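Local coordinates for Phenylalanine/tyrosine ammonia-lyase (Rhodosporidium toruloides, PDB 1Y2M), which catalyses the non-oxidative deamination of L-phenylalanine and L-tyrosine to trans-cinnamic acid and p-coumaric acid, at residues E163-A168 / G198-V203. Residues are numbered along the deposited sequence; the frame is centred on the assembly and turned at random.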
# COMPACT_ATOMS: atom_id res chain seq x y z
N GLU B 163 -28.74 6.32 3.52
CA GLU B 163 -28.53 7.54 2.72
C GLU B 163 -27.91 7.21 1.35
O GLU B 163 -28.20 7.87 0.34
CB GLU B 163 -27.66 8.60 3.45
CG GLU B 163 -26.27 8.17 3.81
CD GLU B 163 -25.39 9.26 4.44
OE1 GLU B 163 -25.94 10.09 5.16
OE2 GLU B 163 -24.15 9.33 4.20
N VAL B 164 -27.05 6.20 1.31
CA VAL B 164 -26.40 5.86 0.07
C VAL B 164 -27.43 5.31 -0.88
O VAL B 164 -27.47 5.65 -2.07
CB VAL B 164 -25.28 4.85 0.33
CG1 VAL B 164 -24.79 4.21 -0.98
CG2 VAL B 164 -24.12 5.58 1.04
N VAL B 165 -28.28 4.45 -0.35
CA VAL B 165 -29.39 3.88 -1.14
C VAL B 165 -30.33 4.93 -1.69
O VAL B 165 -30.68 4.91 -2.88
CB VAL B 165 -30.16 2.77 -0.39
CG1 VAL B 165 -31.29 2.23 -1.28
CG2 VAL B 165 -29.19 1.67 0.04
N ARG B 166 -30.70 5.90 -0.85
CA ARG B 166 -31.55 7.00 -1.32
C ARG B 166 -30.86 7.81 -2.42
O ARG B 166 -31.48 8.14 -3.44
CB ARG B 166 -31.88 7.95 -0.17
CG ARG B 166 -32.99 7.36 0.77
CD ARG B 166 -33.43 8.33 1.81
NE ARG B 166 -33.87 9.62 1.27
CZ ARG B 166 -35.11 9.89 0.88
NH1 ARG B 166 -36.07 8.97 0.93
NH2 ARG B 166 -35.43 11.09 0.40
N GLY B 167 -29.58 8.15 -2.22
CA GLY B 167 -28.85 8.89 -3.24
C GLY B 167 -28.78 8.09 -4.55
O GLY B 167 -28.90 8.65 -5.63
N ALA B 168 -28.68 6.76 -4.43
CA ALA B 168 -28.59 5.89 -5.59
C ALA B 168 -29.87 5.87 -6.36
O ALA B 168 -29.89 5.93 -7.59
CB ALA B 168 -28.24 4.48 -5.17
N GLY B 198 -40.22 7.29 1.99
CA GLY B 198 -39.21 6.84 2.90
C GLY B 198 -39.08 5.34 2.99
O GLY B 198 -38.81 4.77 4.08
N ILE B 199 -39.25 4.68 1.84
CA ILE B 199 -39.03 3.21 1.73
C ILE B 199 -37.63 3.04 1.14
O ILE B 199 -37.38 3.51 0.05
CB ILE B 199 -40.05 2.57 0.81
CG1 ILE B 199 -41.47 2.80 1.33
CG2 ILE B 199 -39.73 1.08 0.70
CD1 ILE B 199 -42.52 2.41 0.34
N THR B 200 -36.72 2.40 1.88
CA THR B 200 -35.33 2.30 1.46
C THR B 200 -34.93 0.83 1.48
O THR B 200 -34.98 0.16 2.52
CB THR B 200 -34.35 3.08 2.37
OG1 THR B 200 -34.78 4.42 2.58
CG2 THR B 200 -32.98 3.13 1.73
N PRO B 201 -34.64 0.29 0.27
CA PRO B 201 -34.24 -1.09 0.18
C PRO B 201 -33.05 -1.43 1.05
O PRO B 201 -32.13 -0.64 1.18
CB PRO B 201 -33.91 -1.25 -1.30
CG PRO B 201 -34.81 -0.29 -2.00
CD PRO B 201 -34.82 0.91 -1.06
N ILE B 202 -33.09 -2.62 1.61
CA ILE B 202 -31.98 -3.15 2.37
C ILE B 202 -31.08 -3.85 1.35
O ILE B 202 -31.51 -4.79 0.65
CB ILE B 202 -32.47 -4.15 3.45
CG1 ILE B 202 -33.30 -3.42 4.48
CG2 ILE B 202 -31.32 -4.89 4.09
CD1 ILE B 202 -32.59 -2.33 5.22
N VAL B 203 -29.84 -3.37 1.22
CA VAL B 203 -28.97 -3.82 0.16
C VAL B 203 -27.65 -4.25 0.79
O VAL B 203 -27.16 -3.58 1.68
CB VAL B 203 -28.72 -2.62 -0.81
CG1 VAL B 203 -27.77 -2.98 -1.96
CG2 VAL B 203 -30.01 -2.02 -1.34
O HOH W 1 -36.21 6.11 0.92
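Val165 packs from helix 162-176 against Thr200, Pro201 and Val203 of the segment 198-203, a buried helix-on-strand packing within the aromatic amino acid lyase fold. Strand 200-201 is an edge strand, within this chain, of a small antiparallel sheet, paired with strand 232-237, and it follows helix 185-197, whose C-terminal end closes in a Schellman motif at Gly198, with positive phi. The two branches of Val165 divide the work. CG1, anti to the backbone N (chi1 180°), meets the methyl of Thr200 and the ring of Pro201, with Val165 CG1 3.8 Å from Pro201 CD. CG2, beside the backbone N, faces further along the chain, where Val165 CG2 lies 4.0 Å from Val203 CG2. The closest approach is at the root of the fork, Val165 CB to Thr200 CG2 at 3.5 Å, so the threonine methyl sits against CB and CG1 together. An alanine here would remove both branches and would probably open a gap beside Pro201 and Val203 and leave the Thr200 methyl with CB alone of its two Val165 contacts.

One residue on, Arg166 crosses Thr200 at about a right angle; Arg166 CG lies 3.9 Å from Thr200 OG1, a van der Waals contact. A bend at chi3 (54°) carries the guanidinium on past the threonine toward Gly198, where Arg166 NH1 lies 4.3 Å from Gly198 CA. Outside the two segments, Leu195 O binds NH1 and Ala75 O binds NH2. No direct hydrogen bond crosses between the two segments. A water closes the distance instead: it accepts from Arg166 NH1 at 2.9 Å, donates weakly to Ile199 O, and lies 2.8 Å from Thr200 OG1 in a hydrogen bond.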